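Long-range contacts in amidohydrolase 2 (Bifidobacterium longum subsp. infantis, PDB 6UVZ), which is probably a hydrolase of the metal-dependent amidohydrolase superfamily, built as a TIM barrel: residues T5-D10 against N51-V56; V214-N219 against E244-N249. All blocks are in the same frame, centred on the assembly; numbering follows the deposited sequence.

Contact 1: T5-D10 against N51-V56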
loop_
_atom_site.group_PDB
_atom_site.type_symbol
_atom_site.label_atom_id
_atom_site.label_comp_id
_atom_site.label_asym_id
_atom_site.label_seq_id
_atom_site.Cartn_x
_atom_site.Cartn_y
_atom_site.Cartn_z
ATOM N N THR A 5 -13.759 -7.102 -19.792
ATOM C CA THR A 5 -13.484 -5.663 -19.755
ATOM C C THR A 5 -13.674 -5.069 -18.357
ATOM O O THR A 5 -14.780 -4.689 -17.957
ATOM C CB THR A 5 -14.308 -4.916 -20.829
ATOM O OG1 THR A 5 -13.951 -3.527 -20.835
ATOM C CG2 THR A 5 -15.833 -5.068 -20.663
ATOM N N LEU A 6 -12.577 -4.983 -17.606
ATOM C CA LEU A 6 -12.594 -4.553 -16.212
ATOM C C LEU A 6 -11.528 -3.492 -15.989
ATOM O O LEU A 6 -10.382 -3.659 -16.421
ATOM C CB LEU A 6 -12.356 -5.743 -15.274
ATOM C CG LEU A 6 -12.044 -5.434 -13.808
ATOM C CD1 LEU A 6 -13.294 -4.989 -13.064
ATOM C CD2 LEU A 6 -11.404 -6.639 -13.131
ATOM N N ASN A 7 -11.902 -2.410 -15.309
ATOM C CA ASN A 7 -10.970 -1.343 -14.969
ATOM C C ASN A 7 -10.259 -1.681 -13.664
ATOM O O ASN A 7 -10.900 -2.083 -12.688
ATOM C CB ASN A 7 -11.700 -0.006 -14.847
ATOM C CG ASN A 7 -12.380 0.408 -16.137
ATOM O OD1 ASN A 7 -11.894 0.113 -17.229
ATOM N ND2 ASN A 7 -13.509 1.095 -16.018
ATOM N N VAL A 8 -8.937 -1.513 -13.650
ATOM C CA VAL A 8 -8.102 -1.907 -12.521
ATOM C C VAL A 8 -7.183 -0.750 -12.153
ATOM O O VAL A 8 -6.531 -0.166 -13.026
ATOM C CB VAL A 8 -7.276 -3.169 -12.841
ATOM C CG1 VAL A 8 -6.286 -3.457 -11.726
ATOM C CG2 VAL A 8 -8.193 -4.363 -13.061
ATOM N N ILE A 9 -7.135 -0.422 -10.864
ATOM C CA ILE A 9 -6.197 0.554 -10.318
ATOM C C ILE A 9 -5.336 -0.161 -9.287
ATOM O O ILE A 9 -5.847 -0.639 -8.266
ATOM C CB ILE A 9 -6.915 1.758 -9.688
ATOM C CG1 ILE A 9 -7.580 2.613 -10.767
ATOM C CG2 ILE A 9 -5.939 2.592 -8.869
ATOM C CD1 ILE A 9 -8.255 3.858 -10.228
ATOM N N ASP A 10 -4.033 -0.238 -9.553
ATOM C CA ASP A 10 -3.100 -0.915 -8.657
ATOM C C ASP A 10 -2.720 0.037 -7.530
ATOM O O ASP A 10 -1.977 0.998 -7.745
ATOM C CB ASP A 10 -1.864 -1.374 -9.423
ATOM C CG ASP A 10 -1.172 -2.548 -8.762
ATOM O OD1 ASP A 10 -0.903 -3.544 -9.464
ATOM O OD2 ASP A 10 -0.916 -2.485 -7.542
ATOM N N ASN A 51 -8.266 -3.280 -18.289
ATOM C CA ASN A 51 -7.945 -1.900 -18.648
ATOM C C ASN A 51 -7.168 -1.287 -17.488
ATOM O O ASN A 51 -7.751 -0.865 -16.487
ATOM C CB ASN A 51 -9.214 -1.115 -18.956
ATOM C CG ASN A 51 -8.932 0.186 -19.680
ATOM O OD1 ASN A 51 -7.916 0.323 -20.363
ATOM N ND2 ASN A 51 -9.832 1.151 -19.535
ATOM N N PHE A 52 -5.845 -1.244 -17.622
ATOM C CA PHE A 52 -4.974 -0.747 -16.561
ATOM C C PHE A 52 -5.033 0.776 -16.540
ATOM O O PHE A 52 -4.519 1.440 -17.447
ATOM C CB PHE A 52 -3.547 -1.247 -16.774
ATOM C CG PHE A 52 -2.596 -0.857 -15.680
ATOM C CD1 PHE A 52 -2.930 -1.054 -14.350
ATOM C CD2 PHE A 52 -1.360 -0.310 -15.982
ATOM C CE1 PHE A 52 -2.054 -0.699 -13.341
ATOM C CE2 PHE A 52 -0.479 0.045 -14.978
ATOM C CZ PHE A 52 -0.827 -0.151 -13.656
ATOM N N LEU A 53 -5.657 1.331 -15.503
ATOM C CA LEU A 53 -5.829 2.771 -15.371
ATOM C C LEU A 53 -4.677 3.448 -14.639
ATOM O O LEU A 53 -4.721 4.666 -14.441
ATOM C CB LEU A 53 -7.144 3.082 -14.648
ATOM C CG LEU A 53 -8.427 2.605 -15.330
ATOM C CD1 LEU A 53 -9.649 3.083 -14.561
ATOM C CD2 LEU A 53 -8.475 3.079 -16.774
ATOM N N GLY A 54 -3.662 2.700 -14.233
ATOM C CA GLY A 54 -2.528 3.251 -13.521
ATOM C C GLY A 54 -2.369 2.639 -12.141
ATOM O O GLY A 54 -3.212 1.890 -11.651
ATOM N N GLY A 55 -1.244 2.994 -11.511
ATOM C CA GLY A 55 -0.881 2.432 -10.230
ATOM C C GLY A 55 -0.456 3.503 -9.242
ATOM O O GLY A 55 -0.229 4.663 -9.598
ATOM N N VAL A 56 -0.352 3.085 -7.984
ATOM C CA VAL A 56 0.103 3.934 -6.890
ATOM C C VAL A 56 1.483 3.442 -6.477
ATOM O O VAL A 56 1.627 2.331 -5.952
ATOM C CB VAL A 56 -0.868 3.914 -5.703
ATOM C CG1 VAL A 56 -0.273 4.658 -4.516
ATOM C CG2 VAL A 56 -2.203 4.522 -6.100
#
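Leu-6, Val-8 and Asp-10 pair in parallel with Asn-51 to Val-56, the axes of 7-10 and 51-56 closing to 4.8 Å with 14° between their directions: Asn-51 N reaches Leu-6 O at 2.8 Å, Val-8 N reaches Asn-51 O and Leu-53 N reaches Val-8 O. A beta bulge in 51-56 then shifts the register by one residue, and pairing resumes with Asp-10 N to Gly-54 O (3.1 Å) and Val-56 N to Asp-10 O (2.7 Å). Gly-54 suits this spot, since at its backbone angles a side chain would jam against the preceding carbonyl. On one face of the sheet Asn-7 and Asn-51 run side by side, pointing the same way, and Asn-51 ND2 donates from above the carbonyl plane to Asn-7 OD1 (3.3 Å). Leu-53 lays CD1 against Asn-7 CB (3.7 Å) and CB against Ile-9 CG1 (3.9 Å). An alanine in place of Asn-7 would probably leave Asn-51 ND2 without this acceptor and Glu-248 without its weak bond from the lost amide. On the other face Phe-52 has its ring edge at Asp-10, CE1 lying 4.0 Å from Asp-10 CB. Asp-10 OD1 bonds to Ser-218 OG. Helix 38-47 links the two strands into a beta-alpha-beta unit and stacks Tyr-45 on Phe-52, while helix 244-254 packs on Val-8, Ile-9 and Leu-53.

Contact 2: V214-N219 against E244-N249; sequences VLYSSN and EDFFEN
Tyr-216 meets two consecutive aromatic residues, Phe-246 and Phe-247, and it is turned differently against each. Its CB sits over the face of the Phe-246 ring, 3.8 Å from the centroid, a CH-pi contact. Beyond CB the two rings meet obliquely, their planes at 74°, and Tyr-216 CD1 passes 4.0 Å from Phe-246 CE2. Tyr-216 CG lies anti to its own backbone N (chi1 161°) and comes 3.9 Å from Phe-247 CD2. The planes of these two rings are inclined by 35°, and Phe-247 CE2 lies over one face of the tyrosine, toward the rim, 3.8 Å from Tyr-216 CD1. Ser-218 N lies over the opposite face. The two phenylalanines also touch each other, Phe-246 offering CD2 to a face of Phe-247 and taking Phe-247 CE1 at its edge, which completes an aromatic cluster.

In the TIM barrel, 214-216 is the eighth strand, and helix 244-254 packs against its outer side. The strand also closes the barrel onto the first, through backbone bonding of Tyr-216 with Ser-11. Val-214 completes the grip on Phe-246, with CG1 coming in at the ring edge 3.5 Å from CD1. A weak bond from Tyr-216 N to Phe-246 O (3.0 Å) is the direct polar link between strand and helix segment. The helix opens with a wider pi-type turn, where Glu-244 O accepts from both Glu-248 N and Asn-249 N. The phenolic end of Tyr-216 bonds to Tyr-45 OH, beyond the aromatic cluster. Phe-229 packs on Tyr-216, Met-236 on Phe-246 and Leu-237 on Phe-247, all three from helix 229-239.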
loop_
_atom_site.group_PDB
_atom_site.type_symbol
_atom_site.label_atom_id
_atom_site.label_comp_id
_atom_site.label_asym_id
_atom_site.label_seq_id
_atom_site.Cartn_x
_atom_site.Cartn_y
_atom_site.Cartn_z
ATOM N N VAL A 214 -11.815 -1.580 0.879
ATOM C CA VAL A 214 -10.873 -2.639 0.537
ATOM C C VAL A 214 -10.284 -2.324 -0.831
ATOM O O VAL A 214 -11.025 -2.117 -1.798
ATOM C CB VAL A 214 -11.544 -4.026 0.537
ATOM C CG1 VAL A 214 -10.581 -5.078 0.025
ATOM C CG2 VAL A 214 -12.023 -4.385 1.935
ATOM N N LEU A 215 -8.957 -2.291 -0.912
ATOM C CA LEU A 215 -8.246 -1.889 -2.117
ATOM C C LEU A 215 -7.562 -3.090 -2.755
ATOM O O LEU A 215 -6.982 -3.927 -2.058
ATOM C CB LEU A 215 -7.199 -0.817 -1.802
ATOM C CG LEU A 215 -7.647 0.394 -0.981
ATOM C CD1 LEU A 215 -6.441 1.191 -0.512
ATOM C CD2 LEU A 215 -8.581 1.271 -1.791
ATOM N N TYR A 216 -7.623 -3.167 -4.083
ATOM C CA TYR A 216 -6.847 -4.164 -4.809
ATOM C C TYR A 216 -5.381 -3.755 -4.834
ATOM O O TYR A 216 -5.051 -2.610 -5.165
ATOM C CB TYR A 216 -7.358 -4.340 -6.238
ATOM C CG TYR A 216 -6.330 -4.984 -7.142
ATOM C CD1 TYR A 216 -6.046 -6.341 -7.048
ATOM C CD2 TYR A 216 -5.628 -4.232 -8.076
ATOM C CE1 TYR A 216 -5.098 -6.931 -7.864
ATOM C CE2 TYR A 216 -4.678 -4.814 -8.895
ATOM C CZ TYR A 216 -4.418 -6.163 -8.787
ATOM O OH TYR A 216 -3.475 -6.742 -9.602
ATOM N N SER A 217 -4.505 -4.697 -4.501
ATOM C CA SER A 217 -3.071 -4.453 -4.461
ATOM C C SER A 217 -2.346 -5.670 -5.009
ATOM O O SER A 217 -2.657 -6.803 -4.632
ATOM C CB SER A 217 -2.604 -4.149 -3.033
ATOM O OG SER A 217 -1.199 -4.264 -2.923
ATOM N N SER A 218 -1.381 -5.435 -5.896
ATOM C CA SER A 218 -0.583 -6.508 -6.477
ATOM C C SER A 218 0.731 -6.743 -5.750
ATOM O O SER A 218 1.242 -7.867 -5.778
ATOM C CB SER A 218 -0.283 -6.213 -7.952
ATOM O OG SER A 218 0.576 -5.094 -8.081
ATOM N N ASN A 219 1.287 -5.713 -5.108
ATOM C CA ASN A 219 2.598 -5.790 -4.460
ATOM C C ASN A 219 3.684 -6.198 -5.454
ATOM O O ASN A 219 4.672 -6.841 -5.089
ATOM C CB ASN A 219 2.576 -6.738 -3.257
ATOM C CG ASN A 219 3.686 -6.452 -2.265
ATOM O OD1 ASN A 219 4.255 -5.362 -2.250
ATOM N ND2 ASN A 219 3.997 -7.435 -1.427
ATOM N N GLU A 244 -16.147 -3.381 -9.212
ATOM C CA GLU A 244 -15.639 -2.060 -9.569
ATOM C C GLU A 244 -15.093 -1.320 -8.355
ATOM O O GLU A 244 -14.132 -0.553 -8.481
ATOM C CB GLU A 244 -16.736 -1.239 -10.244
ATOM C CG GLU A 244 -17.282 -1.862 -11.517
ATOM C CD GLU A 244 -18.336 -1.002 -12.182
ATOM O OE1 GLU A 244 -18.493 0.169 -11.775
ATOM O OE2 GLU A 244 -19.010 -1.495 -13.110
ATOM N N ASP A 245 -15.685 -1.532 -7.179
ATOM C CA ASP A 245 -15.197 -0.867 -5.977
ATOM C C ASP A 245 -13.834 -1.411 -5.564
ATOM O O ASP A 245 -12.915 -0.644 -5.257
ATOM C CB ASP A 245 -16.210 -1.024 -4.842
ATOM C CG ASP A 245 -17.512 -0.300 -5.120
ATOM O OD1 ASP A 245 -17.467 0.800 -5.709
ATOM O OD2 ASP A 245 -18.580 -0.832 -4.751
ATOM N N PHE A 246 -13.683 -2.736 -5.564
ATOM C CA PHE A 246 -12.429 -3.339 -5.126
ATOM C C PHE A 246 -11.280 -3.030 -6.079
ATOM O O PHE A 246 -10.127 -2.942 -5.644
ATOM C CB PHE A 246 -12.606 -4.851 -4.975
ATOM C CG PHE A 246 -11.326 -5.593 -4.711
ATOM C CD1 PHE A 246 -10.680 -5.478 -3.491
ATOM C CD2 PHE A 246 -10.776 -6.419 -5.679
ATOM C CE1 PHE A 246 -9.503 -6.164 -3.244
ATOM C CE2 PHE A 246 -9.600 -7.108 -5.438
ATOM C CZ PHE A 246 -8.964 -6.981 -4.219
ATOM N N PHE A 247 -11.568 -2.843 -7.368
ATOM C CA PHE A 247 -10.512 -2.734 -8.367
ATOM C C PHE A 247 -10.199 -1.307 -8.801
ATOM O O PHE A 247 -9.142 -1.089 -9.405
ATOM C CB PHE A 247 -10.865 -3.568 -9.605
ATOM C CG PHE A 247 -10.533 -5.028 -9.467
ATOM C CD1 PHE A 247 -11.515 -5.952 -9.149
ATOM C CD2 PHE A 247 -9.235 -5.475 -9.651
ATOM C CE1 PHE A 247 -11.208 -7.295 -9.021
ATOM C CE2 PHE A 247 -8.923 -6.816 -9.525
ATOM C CZ PHE A 247 -9.911 -7.726 -9.210
ATOM N N GLU A 248 -11.065 -0.333 -8.518
ATOM C CA GLU A 248 -10.747 1.039 -8.906
ATOM C C GLU A 248 -11.456 2.094 -8.062
ATOM O O GLU A 248 -10.864 3.130 -7.744
ATOM C CB GLU A 248 -11.072 1.267 -10.388
ATOM C CG GLU A 248 -12.528 1.051 -10.772
ATOM C CD GLU A 248 -12.929 1.848 -12.001
ATOM O OE1 GLU A 248 -12.334 2.921 -12.236
ATOM O OE2 GLU A 248 -13.837 1.399 -12.732
ATOM N N ASN A 249 -12.715 1.850 -7.691
ATOM C CA ASN A 249 -13.514 2.914 -7.090
ATOM C C ASN A 249 -13.081 3.213 -5.660
ATOM O O ASN A 249 -13.100 4.374 -5.233
ATOM C CB ASN A 249 -14.997 2.553 -7.145
ATOM C CG ASN A 249 -15.574 2.684 -8.541
ATOM O OD1 ASN A 249 -15.135 3.522 -9.330
ATOM N ND2 ASN A 249 -16.565 1.856 -8.854
#

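In the fold
Contacts 1 and 2 meet where the barrel closes, their centres about 9 Å apart. Contact 1 is strand against strand, held mainly by backbone hydrogen bonds; its Asn-7 and Asn-51 end reaches the surface, whereas Val-8 and Asp-10 are buried. Contact 2 is strand against helix, its touching residues almost all buried, and it relies on aromatic packing with one weak bond. Strand 7-13 and helix 244-254 tie the two together: Ile-9 N lies 2.6 Å from Phe-247 O, a probable hydrogen bond. The probable bond of Asp-10 to Ser-218 is a second link, joining the first strand to the segment following the eighth.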